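Local structure of 'Carboxyl esterase 2 (Tuber melanosporum Mel28, 5MIF) at residues Lys78-Pro83 / Ala142-Asp147; Ala113-Gly118 / Ala165-Leu170; Val199-Ile204 / Asp270-Lys275; Arg298-Gln301 / Arg306-Ile309. The protein is a fungal carboxylesterase of the alpha/beta hydrolase fold that probably hydrolyses carboxylic esters. All coordinates share one frame; numbering follows the deposited sequence.

Interaction 1 (Lys78-Pro83 / Ala142-Asp147)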
# COMPACT_ATOMS: atom_id res chain seq x y z
N LYS A 78 30.48 0.39 6.15
CA LYS A 78 31.61 1.29 6.20
C LYS A 78 31.24 2.48 7.09
O LYS A 78 30.26 3.20 6.84
CB LYS A 78 32.02 1.75 4.80
CG LYS A 78 33.27 2.63 4.80
CD LYS A 78 33.86 2.81 3.41
CE LYS A 78 35.27 3.39 3.49
NZ LYS A 78 36.02 3.32 2.20
N ILE A 79 32.01 2.66 8.16
CA ILE A 79 31.79 3.74 9.12
C ILE A 79 32.48 5.02 8.68
O ILE A 79 33.70 5.05 8.48
CB ILE A 79 32.29 3.32 10.51
CG1 ILE A 79 31.76 1.91 10.83
CG2 ILE A 79 31.86 4.34 11.56
CD1 ILE A 79 32.23 1.35 12.15
N LEU A 80 31.69 6.07 8.50
CA LEU A 80 32.20 7.32 7.95
C LEU A 80 32.08 8.48 8.93
O LEU A 80 31.01 8.76 9.47
CB LEU A 80 31.47 7.64 6.64
CG LEU A 80 31.64 6.59 5.54
CD1 LEU A 80 30.69 6.84 4.38
CD2 LEU A 80 33.10 6.55 5.05
N SER A 81 33.20 9.17 9.15
CA SER A 81 33.20 10.42 9.89
C SER A 81 33.38 11.55 8.89
O SER A 81 34.51 11.86 8.52
CB SER A 81 34.32 10.43 10.92
OG SER A 81 34.08 9.47 11.92
N LEU A 82 32.29 12.19 8.49
CA LEU A 82 32.38 13.17 7.42
C LEU A 82 32.70 14.54 8.03
O LEU A 82 31.95 15.04 8.87
CB LEU A 82 31.08 13.22 6.62
CG LEU A 82 30.51 11.87 6.17
CD1 LEU A 82 29.24 12.05 5.36
CD2 LEU A 82 31.55 11.10 5.34
N PRO A 83 33.83 15.14 7.60
CA PRO A 83 34.26 16.43 8.14
C PRO A 83 33.48 17.57 7.51
O PRO A 83 34.07 18.43 6.86
CB PRO A 83 35.73 16.50 7.77
CG PRO A 83 35.82 15.72 6.49
CD PRO A 83 34.78 14.61 6.61
N ALA A 142 22.25 0.03 -1.81
CA ALA A 142 23.00 0.44 -0.63
C ALA A 142 22.15 1.41 0.20
O ALA A 142 21.28 2.10 -0.33
CB ALA A 142 24.31 1.10 -1.03
N VAL A 143 22.44 1.46 1.51
CA VAL A 143 21.77 2.40 2.41
C VAL A 143 22.82 3.31 3.06
O VAL A 143 23.78 2.83 3.67
CB VAL A 143 20.96 1.68 3.51
CG1 VAL A 143 20.48 2.69 4.56
CG2 VAL A 143 19.78 0.93 2.90
N PHE A 144 22.64 4.61 2.87
CA PHE A 144 23.49 5.64 3.44
C PHE A 144 22.74 6.18 4.64
O PHE A 144 21.85 7.03 4.52
CB PHE A 144 23.77 6.72 2.39
CG PHE A 144 24.69 7.84 2.84
CD1 PHE A 144 26.05 7.63 2.97
CD2 PHE A 144 24.19 9.11 3.04
CE1 PHE A 144 26.89 8.67 3.35
CE2 PHE A 144 25.02 10.15 3.42
CZ PHE A 144 26.37 9.93 3.58
N PHE A 145 23.06 5.64 5.81
CA PHE A 145 22.32 5.92 7.03
C PHE A 145 23.00 7.06 7.80
O PHE A 145 24.12 6.89 8.31
CB PHE A 145 22.22 4.66 7.88
CG PHE A 145 21.35 4.79 9.10
CD1 PHE A 145 21.89 5.24 10.30
CD2 PHE A 145 20.03 4.43 9.06
CE1 PHE A 145 21.10 5.35 11.44
CE2 PHE A 145 19.22 4.54 10.19
CZ PHE A 145 19.76 4.99 11.39
N VAL A 146 22.34 8.21 7.87
CA VAL A 146 22.94 9.38 8.50
C VAL A 146 22.66 9.39 10.00
O VAL A 146 21.51 9.47 10.43
CB VAL A 146 22.42 10.68 7.88
CG1 VAL A 146 23.09 11.87 8.56
CG2 VAL A 146 22.72 10.68 6.38
N ASP A 147 23.72 9.30 10.79
CA ASP A 147 23.60 9.27 12.25
C ASP A 147 23.79 10.67 12.80
O ASP A 147 24.79 10.98 13.45
CB ASP A 147 24.63 8.28 12.83
CG ASP A 147 24.33 7.88 14.27
OD1 ASP A 147 23.22 8.14 14.79
OD2 ASP A 147 25.22 7.27 14.89
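Leu80 and Leu82, on strand 75-82, both reach over the intervening strand 90-97 to the ring of Phe144, on strand 142-147. The strands are not neighbours: the CA atoms of Leu80 and Val146 are 9.5 Å apart, no hydrogen bond crosses the contact, and the meeting is left to these three side chains. Leu80 comes first along the strand. It is paired through its backbone with Ala92 and sends its CD1 methyl to the rim of the ring, 4.3 Å from Phe144 CE1. Leu82, whose backbone pairs with Val90, points the same way as Leu80 and makes the closer approach, with CD1 lying 4.0 Å from Phe144 CZ. Leu82 and Phe144 approach from opposite directions. Both leucine methyls stand near the plane of the ring, touching its edge and not its faces. Phe144 can meet them because its CG is swung anti to the backbone N (chi1 -178°), which carries the ring out over strand 90-97, where it also rests on Ala92. Helix 158-173 covers the group: Ala166 touches both Leu82 and Phe144, Trp169 packs on Leu82, and Leu170 on Phe144. Two leucines from alternate positions of one strand and a phenylalanine from another thus meet beneath one helix. This is the layered packing of an alpha/beta hydrolase core, seen here at the antiparallel end of its mixed sheet, where strand 75-82 is outermost within the chain.

Interaction 2 (Ala113-Gly118 / Ala165-Leu170)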
# COMPACT_ATOMS: atom_id res chain seq x y z
N ALA A 113 19.75 7.30 0.75
CA ALA A 113 20.10 8.12 1.91
C ALA A 113 18.93 8.01 2.87
O ALA A 113 17.81 8.40 2.54
CB ALA A 113 20.35 9.57 1.51
N TYR A 114 19.18 7.45 4.06
CA TYR A 114 18.08 7.24 5.00
C TYR A 114 18.21 8.12 6.26
O TYR A 114 19.27 8.19 6.88
CB TYR A 114 17.96 5.76 5.40
CG TYR A 114 16.61 5.52 6.04
CD1 TYR A 114 15.49 5.27 5.26
CD2 TYR A 114 16.44 5.66 7.42
CE1 TYR A 114 14.24 5.11 5.83
CE2 TYR A 114 15.19 5.50 8.00
CZ TYR A 114 14.10 5.23 7.19
OH TYR A 114 12.86 5.07 7.76
N PHE A 115 17.12 8.79 6.63
CA PHE A 115 17.08 9.68 7.78
C PHE A 115 16.12 9.10 8.82
O PHE A 115 14.91 9.09 8.60
CB PHE A 115 16.68 11.09 7.36
CG PHE A 115 17.37 11.55 6.11
CD1 PHE A 115 18.71 11.93 6.16
CD2 PHE A 115 16.72 11.54 4.89
CE1 PHE A 115 19.37 12.32 5.01
CE2 PHE A 115 17.37 11.91 3.73
CZ PHE A 115 18.70 12.31 3.79
N HIS A 116 16.66 8.60 9.92
CA HIS A 116 15.87 7.82 10.87
C HIS A 116 14.99 8.69 11.75
O HIS A 116 15.24 9.90 11.90
CB HIS A 116 16.79 6.96 11.75
CG HIS A 116 17.52 7.73 12.80
ND1 HIS A 116 16.93 8.12 13.99
CD2 HIS A 116 18.80 8.17 12.85
CE1 HIS A 116 17.82 8.76 14.73
NE2 HIS A 116 18.96 8.81 14.07
N GLY A 117 13.96 8.09 12.32
CA GLY A 117 13.07 8.79 13.23
C GLY A 117 13.46 8.52 14.68
O GLY A 117 14.55 7.98 14.93
N GLY A 118 12.57 8.84 15.60
CA GLY A 118 12.86 8.82 17.02
C GLY A 118 12.69 10.20 17.65
O GLY A 118 13.31 10.51 18.67
N ALA A 165 24.27 18.19 4.52
CA ALA A 165 25.71 18.18 4.24
C ALA A 165 26.25 16.77 3.93
O ALA A 165 27.13 16.60 3.08
CB ALA A 165 26.50 18.81 5.41
N ALA A 166 25.72 15.77 4.62
CA ALA A 166 26.11 14.39 4.38
C ALA A 166 25.71 13.96 2.96
O ALA A 166 26.46 13.26 2.28
CB ALA A 166 25.48 13.46 5.41
N VAL A 167 24.53 14.38 2.52
CA VAL A 167 24.10 14.06 1.16
C VAL A 167 25.03 14.70 0.13
O VAL A 167 25.42 14.05 -0.85
CB VAL A 167 22.64 14.48 0.92
CG1 VAL A 167 22.28 14.39 -0.58
CG2 VAL A 167 21.72 13.59 1.74
N GLN A 168 25.42 15.95 0.37
CA GLN A 168 26.32 16.64 -0.57
C GLN A 168 27.65 15.90 -0.67
O GLN A 168 28.25 15.82 -1.75
CB GLN A 168 26.55 18.09 -0.16
CG GLN A 168 25.29 18.95 -0.04
CD GLN A 168 24.27 18.71 -1.15
OE1 GLN A 168 24.55 18.97 -2.32
NE2 GLN A 168 23.10 18.21 -0.78
N TRP A 169 28.13 15.39 0.46
CA TRP A 169 29.33 14.58 0.49
C TRP A 169 29.17 13.29 -0.31
O TRP A 169 30.06 12.90 -1.07
CB TRP A 169 29.72 14.23 1.93
CG TRP A 169 31.04 13.53 2.04
CD1 TRP A 169 32.25 14.11 2.28
CD2 TRP A 169 31.29 12.12 1.89
NE1 TRP A 169 33.24 13.15 2.29
CE2 TRP A 169 32.68 11.93 2.06
CE3 TRP A 169 30.47 11.01 1.64
CZ2 TRP A 169 33.27 10.66 1.98
CZ3 TRP A 169 31.07 9.75 1.56
CH2 TRP A 169 32.45 9.59 1.74
N LEU A 170 28.03 12.62 -0.13
CA LEU A 170 27.74 11.38 -0.85
C LEU A 170 27.72 11.65 -2.35
O LEU A 170 28.22 10.85 -3.13
CB LEU A 170 26.40 10.79 -0.39
CG LEU A 170 25.92 9.48 -1.03
CD1 LEU A 170 26.90 8.35 -0.76
CD2 LEU A 170 24.53 9.09 -0.55
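Val167 points one methyl, CG2, at the rim of the Phe115 ring, and the two side chains cross at about a right angle. CG2 lies in the ring plane, 3.9 Å from Phe115 CZ, so the valine meets the outermost carbon of the ring edge-on. The same methyl sits 4.3 Å from Ala113 CB, two residues before Phe115, and is thereby shared by ring edge and alanine methyl. Phe115 reaches it through a chi1 of -44°, which keeps CG beside the backbone N and folds the ring back along its own strand, with Ala113 C against one face, toward the rim. Phe186, on the neighbouring strand 184-189, meets Phe115 edge-to-face and also touches Val167. Beyond the strand, His116 ND1 donates to Gly117 O at 2.6 Å, the acceptor lying in the imidazole plane, which holds the imidazole against the loop. The helix lies on the crossover from strand 142-147 to strand 184-189, above strand 109-115, and the His-Gly-Gly run leaving that strand is consistent with the oxyanion-hole loop of hormone-sensitive-lipase-like alpha/beta hydrolases.

Interaction 3 (Val199-Ile204 / Asp270-Lys275)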
# COMPACT_ATOMS: atom_id res chain seq x y z
N VAL A 199 15.54 18.16 3.64
CA VAL A 199 16.73 18.07 2.79
C VAL A 199 16.36 18.21 1.31
O VAL A 199 17.09 18.83 0.51
CB VAL A 199 17.49 16.75 3.05
CG1 VAL A 199 18.58 16.54 2.01
CG2 VAL A 199 18.09 16.77 4.47
N SER A 200 15.22 17.62 0.93
CA SER A 200 14.70 17.83 -0.43
C SER A 200 14.49 19.33 -0.69
O SER A 200 14.94 19.86 -1.70
CB SER A 200 13.38 17.06 -0.63
OG SER A 200 13.60 15.65 -0.74
N LEU A 201 13.81 20.01 0.24
CA LEU A 201 13.52 21.43 0.11
C LEU A 201 14.80 22.27 0.05
O LEU A 201 14.91 23.18 -0.76
CB LEU A 201 12.62 21.89 1.26
CG LEU A 201 12.25 23.37 1.31
CD1 LEU A 201 11.51 23.78 0.06
CD2 LEU A 201 11.42 23.66 2.55
N LEU A 202 15.78 21.93 0.89
CA LEU A 202 17.06 22.64 0.89
C LEU A 202 17.78 22.41 -0.45
O LEU A 202 18.47 23.30 -0.94
CB LEU A 202 17.92 22.18 2.08
CG LEU A 202 17.50 22.61 3.51
CD1 LEU A 202 18.30 21.88 4.60
CD2 LEU A 202 17.62 24.13 3.70
N SER A 203 17.65 21.22 -1.02
CA SER A 203 18.27 20.96 -2.32
C SER A 203 17.65 21.86 -3.40
O SER A 203 18.34 22.36 -4.29
CB SER A 203 18.11 19.50 -2.71
OG SER A 203 18.64 18.66 -1.71
N ILE A 204 16.34 22.05 -3.31
CA ILE A 204 15.63 22.91 -4.26
C ILE A 204 16.09 24.36 -4.10
O ILE A 204 16.47 25.00 -5.07
CB ILE A 204 14.11 22.78 -4.06
CG1 ILE A 204 13.64 21.42 -4.61
CG2 ILE A 204 13.38 23.91 -4.77
CD1 ILE A 204 12.33 20.93 -4.05
N ASP A 270 4.24 26.83 -2.86
CA ASP A 270 3.83 26.09 -4.06
C ASP A 270 4.98 25.95 -5.04
O ASP A 270 5.20 24.88 -5.61
CB ASP A 270 2.65 26.79 -4.74
CG ASP A 270 1.33 26.50 -4.07
OD1 ASP A 270 1.32 25.71 -3.10
OD2 ASP A 270 0.30 27.08 -4.49
N GLU A 271 5.72 27.03 -5.23
CA GLU A 271 6.79 27.05 -6.21
C GLU A 271 7.91 26.07 -5.87
O GLU A 271 8.47 25.41 -6.75
CB GLU A 271 7.36 28.47 -6.34
CG GLU A 271 8.56 28.58 -7.29
CD GLU A 271 9.21 29.96 -7.27
OE1 GLU A 271 8.47 30.96 -7.18
OE2 GLU A 271 10.46 30.03 -7.37
N ASP A 272 8.25 25.96 -4.59
CA ASP A 272 9.28 25.01 -4.15
C ASP A 272 8.77 23.57 -4.18
O ASP A 272 9.43 22.69 -4.72
CB ASP A 272 9.76 25.34 -2.74
CG ASP A 272 10.60 26.60 -2.69
OD1 ASP A 272 11.18 26.99 -3.74
OD2 ASP A 272 10.67 27.21 -1.60
N LEU A 273 7.59 23.33 -3.61
CA LEU A 273 7.04 21.98 -3.50
C LEU A 273 6.79 21.35 -4.86
O LEU A 273 6.94 20.14 -5.02
CB LEU A 273 5.74 22.00 -2.71
CG LEU A 273 5.87 22.09 -1.20
CD1 LEU A 273 4.54 21.77 -0.56
CD2 LEU A 273 6.96 21.15 -0.69
N ALA A 274 6.45 22.18 -5.84
CA ALA A 274 6.20 21.71 -7.21
C ALA A 274 7.46 21.08 -7.80
O ALA A 274 7.39 20.35 -8.79
CB ALA A 274 5.71 22.85 -8.09
N LYS A 275 8.61 21.35 -7.18
CA LYS A 275 9.88 20.80 -7.64
C LYS A 275 10.32 19.56 -6.86
O LYS A 275 11.43 19.06 -7.07
CB LYS A 275 10.98 21.86 -7.57
CG LYS A 275 10.74 23.07 -8.47
CD LYS A 275 11.91 24.04 -8.46
CE LYS A 275 11.55 25.34 -9.18
NZ LYS A 275 12.47 26.47 -8.84
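Helix 191-206 brings its last turns against the short helix 270-273, with the CA atoms of Ile204 and Asp272 6.7 Å apart and no hydrogen bond between the two segments. Ile204 carries the largest share of the contact. Its CD1 methyl is directed at two backbone oxygens of 270-275, 3.5 Å from Asp272 O and slightly farther from Lys275 O. Asp272 O is at the same time taken by Lys275 N at 2.9 Å, so the methyl lies against a carbonyl already engaged in closing that turn. The other branch, CG2, stands anti to the backbone N and meets the extended Lys275 chain, 4.0 Å from its CD; Lys275 CB lies against CD1 and CG1. In the alpha/beta hydrolase fold, helix 191-206 is the one that follows the probable nucleophile elbow, and helix 270-273 leads toward strand 279-284, so the contact joins the helix after the elbow to the connection that enters strand 279-284. With Ile204 cut back to an alanine, the Asp272 and Lys275 carbonyls would probably lose the methyl packed against them, and the aliphatic part of the lysine would be freer to move. One turn earlier, Leu201 CD1 packs on the methylene of Asp272, 3.7 Å from CB, while the aspartate's carboxylate oxygens lie near methyls of Leu201 and Ile204. On the far side of the longer helix, Ser203 OG bonds back to Val199 O at 2.7 Å, arriving from the face of that carbonyl opposite to the one used by Ser203 N.

Interaction 4 (Arg298-Gln301 / Arg306-Ile309)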
# COMPACT_ATOMS: atom_id res chain seq x y z
N ARG A 298 -1.41 15.28 -0.70
CA ARG A 298 -2.44 15.93 -1.53
C ARG A 298 -1.89 17.22 -2.13
O ARG A 298 -2.15 17.55 -3.29
CB ARG A 298 -3.70 16.23 -0.73
CG ARG A 298 -4.44 15.00 -0.26
CD ARG A 298 -5.69 15.39 0.48
NE ARG A 298 -6.54 14.25 0.78
CZ ARG A 298 -6.83 13.83 2.01
NH1 ARG A 298 -6.33 14.47 3.06
NH2 ARG A 298 -7.62 12.78 2.18
N ARG A 299 -1.11 17.93 -1.33
CA ARG A 299 -0.49 19.15 -1.78
C ARG A 299 0.53 18.88 -2.92
O ARG A 299 0.53 19.58 -3.92
CB ARG A 299 0.16 19.85 -0.59
CG ARG A 299 0.79 21.14 -0.92
CD ARG A 299 0.54 22.20 0.12
NE ARG A 299 1.09 23.42 -0.43
CZ ARG A 299 2.08 24.12 0.10
NH1 ARG A 299 2.60 23.76 1.27
NH2 ARG A 299 2.51 25.20 -0.53
N LEU A 300 1.34 17.83 -2.78
CA LEU A 300 2.25 17.44 -3.87
C LEU A 300 1.48 17.05 -5.13
O LEU A 300 1.89 17.38 -6.25
CB LEU A 300 3.13 16.26 -3.44
CG LEU A 300 4.10 16.49 -2.29
CD1 LEU A 300 4.78 15.18 -1.93
CD2 LEU A 300 5.13 17.52 -2.70
N GLN A 301 0.37 16.35 -4.95
CA GLN A 301 -0.45 15.91 -6.08
C GLN A 301 -0.99 17.10 -6.87
O GLN A 301 -0.82 17.17 -8.09
CB GLN A 301 -1.60 15.04 -5.60
CG GLN A 301 -1.20 13.61 -5.31
CD GLN A 301 -2.35 12.77 -4.81
OE1 GLN A 301 -3.46 13.27 -4.60
NE2 GLN A 301 -2.11 11.47 -4.65
N ARG A 306 4.53 13.70 -9.00
CA ARG A 306 4.04 12.32 -8.89
C ARG A 306 4.14 11.85 -7.44
O ARG A 306 5.22 11.56 -6.94
CB ARG A 306 4.80 11.37 -9.83
CG ARG A 306 4.37 11.45 -11.29
CD ARG A 306 5.01 10.37 -12.15
NE ARG A 306 4.51 9.02 -11.84
CZ ARG A 306 3.39 8.51 -12.34
NH1 ARG A 306 2.64 9.24 -13.16
NH2 ARG A 306 3.00 7.28 -12.02
N ALA A 307 3.00 11.79 -6.76
CA ALA A 307 2.99 11.43 -5.36
C ALA A 307 1.90 10.41 -5.06
O ALA A 307 0.71 10.66 -5.30
CB ALA A 307 2.81 12.67 -4.49
N ALA A 308 2.31 9.27 -4.52
CA ALA A 308 1.38 8.23 -4.10
C ALA A 308 1.21 8.29 -2.58
O ALA A 308 2.18 8.45 -1.84
CB ALA A 308 1.88 6.86 -4.54
N ILE A 309 -0.03 8.17 -2.13
CA ILE A 309 -0.33 8.18 -0.70
C ILE A 309 -1.16 6.96 -0.29
O ILE A 309 -2.23 6.69 -0.84
CB ILE A 309 -1.11 9.45 -0.26
CG1 ILE A 309 -0.55 10.71 -0.95
CG2 ILE A 309 -1.08 9.58 1.26
CD1 ILE A 309 -1.60 11.77 -1.19
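Gln301 runs its extended side chain alongside Ala307 O and the CD1 methyl of Ile309, joining helix 290-302 to strand 307-312 in the last beta-alpha-beta unit of the alpha/beta hydrolase fold. Its NE2 donates to Ala307 O at 3.0 Å in a nearly straight bond, with an N-H...O angle of 171°. The acceptor lies in the plane of the glutamine amide, although the donor is tilted 24° from the carbonyl plane. Replacing Gln301 with a leucine would lose the donor, and the Ala307 carbonyl, buried under the helix, is likely to be left without this partner. Leu300, the preceding residue, packs its CB on the Ala307 methyl at 3.8 Å, and its CD1 touches the same methyl. The small side chain of Ala307 is consistent with this close approach, the CA atoms of Gln301 and Ala307 being 5.7 Å apart. The strand edge away from strand 279-284 meets the second subunit, to which Ile309 makes backbone hydrogen bonds. Arg298 also turns its guanidinium group outward, and its NH2 forms a salt bridge with Glu285 of the second subunit. Ile309 keeps CG1 beside its backbone N (chi1 -41°), which turns CG1, and with it CD1, toward the helix. There the methyl ends 3.5 Å from the amide nitrogen NE2 of Gln301 and equally far from the backbone N of Arg298.

Overall arrangement
Interactions 1 and 2 share a core, their centres about 8 Å apart: strands 109-115 and 142-147 are neighbours, with Phe144 O 2.8 Å from Tyr114 N, and helix 158-173 covers both. Interactions 3 and 4 also touch, centres about 14 Å apart, where Asp270 OD1 forms a 2.9 Å salt bridge with Arg299 NH2. Interactions 1 and 4 lie about 30 Å apart between centres, near opposite margins of the same sheet. Interaction 2 comes near the probable Ser190-His317-Asp287 triad, the Phe115 side chain touching the apparent nucleophile elbow, while interaction 3 involves the helix that starts just after Ser190.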